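Local coordinates for protein putative oxidoreductase YfjR (Streptomyces aurantiacus, PDB 4OQZ) that probably reduces imines to amines with NADPH as hydride donor, as an imine reductase of the HIBADH-related family of Rossmann-fold oxidoreductases, at residues A179-W184 with T255-A260. Numbering follows the deposited sequence.
Sequences AMLSYW and TAFPRA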
ATOM      1  N   ALA A 179       3.135  -0.866   2.734  1.00 25.81           N
ATOM      2  CA  ALA A 179       2.709  -1.503   1.491  1.00 26.40           C
ATOM      3  C   ALA A 179       3.491  -2.790   1.289  1.00 31.63           C
ATOM      4  O   ALA A 179       2.906  -3.867   1.105  1.00 33.06           O
ATOM      5  CB  ALA A 179       2.936  -0.572   0.320  1.00 25.94           C
ATOM      6  N   MET A 180       4.821  -2.716   1.459  1.00 31.69           N
ATOM      7  CA  MET A 180       5.665  -3.908   1.331  1.00 32.02           C
ATOM      8  C   MET A 180       5.391  -4.948   2.386  1.00 35.42           C
ATOM      9  O   MET A 180       5.368  -6.139   2.049  1.00 35.34           O
ATOM     10  CB  MET A 180       7.155  -3.566   1.263  1.00 33.41           C
ATOM     11  CG  MET A 180       7.578  -2.849  -0.029  1.00 34.13           C
ATOM     12  SD  MET A 180       7.056  -3.612  -1.603  1.00 35.85           S
ATOM     13  CE  MET A 180       7.956  -5.189  -1.516  1.00 33.82           C
ATOM     14  N   LEU A 181       5.113  -4.503   3.629  1.00 31.93           N
ATOM     15  CA  LEU A 181       4.758  -5.373   4.735  1.00 32.10           C
ATOM     16  C   LEU A 181       3.418  -6.072   4.509  1.00 39.35           C
ATOM     17  O   LEU A 181       3.295  -7.247   4.885  1.00 43.37           O
ATOM     18  CB  LEU A 181       4.772  -4.618   6.066  1.00 32.93           C
ATOM     19  CG  LEU A 181       4.567  -5.480   7.350  1.00 38.77           C
ATOM     20  CD1 LEU A 181       5.606  -6.620   7.439  1.00 39.72           C
ATOM     21  CD2 LEU A 181       4.644  -4.639   8.580  1.00 40.99           C
ATOM     22  N   SER A 182       2.429  -5.373   3.850  1.00 35.77           N
ATOM     23  CA  SER A 182       1.126  -5.966   3.533  1.00 34.47           C
ATOM     24  C   SER A 182       1.337  -7.048   2.486  1.00 39.94           C
ATOM     25  O   SER A 182       0.653  -8.074   2.512  1.00 41.00           O
ATOM     26  CB  SER A 182       0.106  -4.917   3.120  1.00 33.08           C
ATOM     27  OG  SER A 182       0.285  -4.515   1.765  1.00 32.22           O
ATOM     28  N   TYR A 183       2.298  -6.828   1.585  1.00 36.52           N
ATOM     29  CA  TYR A 183       2.695  -7.857   0.613  1.00 37.29           C
ATOM     30  C   TYR A 183       3.338  -9.040   1.347  1.00 40.85           C
ATOM     31  O   TYR A 183       2.997 -10.180   1.046  1.00 41.58           O
ATOM     32  CB  TYR A 183       3.577  -7.308  -0.533  1.00 36.84           C
ATOM     33  CG  TYR A 183       3.920  -8.361  -1.575  1.00 38.82           C
ATOM     34  CD1 TYR A 183       2.926  -9.156  -2.143  1.00 40.88           C
ATOM     35  CD2 TYR A 183       5.237  -8.587  -1.959  1.00 39.51           C
ATOM     36  CE1 TYR A 183       3.225 -10.112  -3.105  1.00 42.65           C
ATOM     37  CE2 TYR A 183       5.560  -9.588  -2.884  1.00 41.42           C
ATOM     38  CZ  TYR A 183       4.548 -10.359  -3.442  1.00 48.60           C
ATOM     39  OH  TYR A 183       4.818 -11.334  -4.362  1.00 44.87           O
ATOM     40  N   TRP A 184       4.184  -8.796   2.375  1.00 39.91           N
ATOM     41  CA  TRP A 184       4.800  -9.926   3.111  1.00 40.92           C
ATOM     42  C   TRP A 184       3.692 -10.695   3.815  1.00 44.02           C
ATOM     43  O   TRP A 184       3.717 -11.913   3.820  1.00 44.00           O
ATOM     44  CB  TRP A 184       5.863  -9.496   4.136  1.00 41.63           C
ATOM     45  CG  TRP A 184       7.077  -8.736   3.663  1.00 41.79           C
ATOM     46  CD1 TRP A 184       7.933  -8.034   4.459  1.00 45.57           C
ATOM     47  CD2 TRP A 184       7.626  -8.673   2.334  1.00 39.86           C
ATOM     48  NE1 TRP A 184       8.934  -7.472   3.702  1.00 43.85           N
ATOM     49  CE2 TRP A 184       8.781  -7.860   2.398  1.00 43.67           C
ATOM     50  CE3 TRP A 184       7.216  -9.154   1.075  1.00 39.83           C
ATOM     51  CZ2 TRP A 184       9.546  -7.549   1.266  1.00 41.84           C
ATOM     52  CZ3 TRP A 184       7.991  -8.862  -0.035  1.00 39.42           C
ATOM     53  CH2 TRP A 184       9.138  -8.069   0.068  1.00 40.05           C
ATOM     54  N   THR A 255      -1.107 -12.860  12.870  1.00 61.78           N
ATOM     55  CA  THR A 255      -2.125 -11.804  12.775  1.00 59.80           C
ATOM     56  C   THR A 255      -1.684 -10.439  13.329  1.00 62.41           C
ATOM     57  O   THR A 255      -2.534  -9.557  13.430  1.00 60.98           O
ATOM     58  CB  THR A 255      -3.462 -12.241  13.421  1.00 72.39           C
ATOM     59  OG1 THR A 255      -3.277 -12.546  14.811  1.00 77.39           O
ATOM     60  CG2 THR A 255      -4.122 -13.390  12.700  1.00 71.15           C
ATOM     61  N   ALA A 256      -0.379 -10.239  13.643  1.00 59.81           N
ATOM     62  CA  ALA A 256       0.135  -8.971  14.197  1.00 60.81           C
ATOM     63  C   ALA A 256      -0.108  -7.730  13.321  1.00 61.78           C
ATOM     64  O   ALA A 256      -0.671  -6.753  13.816  1.00 62.98           O
ATOM     65  CB  ALA A 256       1.607  -9.094  14.597  1.00 63.02           C
ATOM     66  N   PHE A 257       0.291  -7.764  12.037  1.00 55.30           N
ATOM     67  CA  PHE A 257       0.053  -6.649  11.098  1.00 51.72           C
ATOM     68  C   PHE A 257      -1.448  -6.438  10.827  1.00 54.66           C
ATOM     69  O   PHE A 257      -1.896  -5.310  11.018  1.00 55.56           O
ATOM     70  CB  PHE A 257       0.865  -6.802   9.806  1.00 49.77           C
ATOM     71  CG  PHE A 257       0.662  -5.689   8.805  1.00 47.58           C
ATOM     72  CD1 PHE A 257       0.982  -4.376   9.126  1.00 51.30           C
ATOM     73  CD2 PHE A 257       0.199  -5.961   7.527  1.00 45.29           C
ATOM     74  CE1 PHE A 257       0.796  -3.345   8.195  1.00 49.69           C
ATOM     75  CE2 PHE A 257       0.013  -4.933   6.604  1.00 45.66           C
ATOM     76  CZ  PHE A 257       0.341  -3.637   6.932  1.00 44.36           C
ATOM     77  N   PRO A 258      -2.273  -7.479  10.503  1.00 50.96           N
ATOM     78  CA  PRO A 258      -3.710  -7.230  10.309  1.00 49.05           C
ATOM     79  C   PRO A 258      -4.442  -6.799  11.575  1.00 49.23           C
ATOM     80  O   PRO A 258      -5.412  -6.070  11.456  1.00 45.42           O
ATOM     81  CB  PRO A 258      -4.243  -8.574   9.802  1.00 51.44           C
ATOM     82  CG  PRO A 258      -3.054  -9.301   9.286  1.00 56.07           C
ATOM     83  CD  PRO A 258      -1.960  -8.901  10.224  1.00 53.36           C
ATOM     84  N   ARG A 259      -4.031  -7.251  12.790  1.00 48.80           N
ATOM     85  CA  ARG A 259      -4.766  -6.764  13.949  1.00 51.03           C
ATOM     86  C   ARG A 259      -4.457  -5.307  14.234  1.00 56.13           C
ATOM     87  O   ARG A 259      -5.362  -4.563  14.566  1.00 58.63           O
ATOM     88  CB  ARG A 259      -4.737  -7.690  15.195  1.00 55.85           C
ATOM     89  CG  ARG A 259      -3.380  -7.996  15.811  1.00 66.16           C
ATOM     90  CD  ARG A 259      -3.499  -8.892  17.052  1.00 77.76           C
ATOM     91  NE  ARG A 259      -3.990 -10.247  16.759  1.00 81.55           N
ATOM     92  CZ  ARG A 259      -5.263 -10.636  16.851  1.00 93.21           C
ATOM     93  NH1 ARG A 259      -5.602 -11.889  16.575  1.00 73.21           N
ATOM     94  NH2 ARG A 259      -6.202  -9.781  17.242  1.00 83.35           N
ATOM     95  N   ALA A 260      -3.224  -4.872  13.969  1.00 53.22           N
ATOM     96  CA  ALA A 260      -2.802  -3.470  14.100  1.00 54.52           C
ATOM     97  C   ALA A 260      -3.690  -2.547  13.253  1.00 56.41           C
ATOM     98  O   ALA A 260      -4.088  -1.477  13.726  1.00 58.94           O
ATOM     99  CB  ALA A 260      -1.358  -3.334  13.661  1.00 54.10           C
TER
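Leu181 lies over one face of the Phe257 ring: its CG sits 4.2 Å from the ring centroid and only 12° off the normal, a CH-pi contact, while Leu181 CD2 comes to 3.7 Å from Phe257 CD1. The CE2 corner of the same ring comes obliquely against Ser182, with Phe257 CE2 3.4 Å from Ser182 CA and 3.5 Å from Ser182 CB. Phe257 gets there because its CG stands anti to the backbone N (chi1 -180°), extending the ring from the first turn of helix 256-269 to helix 163-191; within 179-184 and 255-260 the nearest CA atoms are those of Ser182 and Phe257, 7.7 Å apart. Ser182 turns its hydroxyl away from the ring: OG donates to Ala179 O at 2.8 Å, tilted 16° from the carbonyl plane, and the same oxygen also accepts from Tyr183 N. Gln185 of the same helix 163-191 and, from the second subunit, Pro178 also pack on Phe257, placing the ring at the dimer interface. With an alanine replacing Phe257, Leu181 CG would lose the ring face it covers, and a gap is likely to open between the helices. Between these segments the contact is buried van der Waals and CH-pi packing that joins two helices of the C-terminal domain, and the hydroxyl of Ser182, the polar side chain among the three touching residues, is bonded within its own helix.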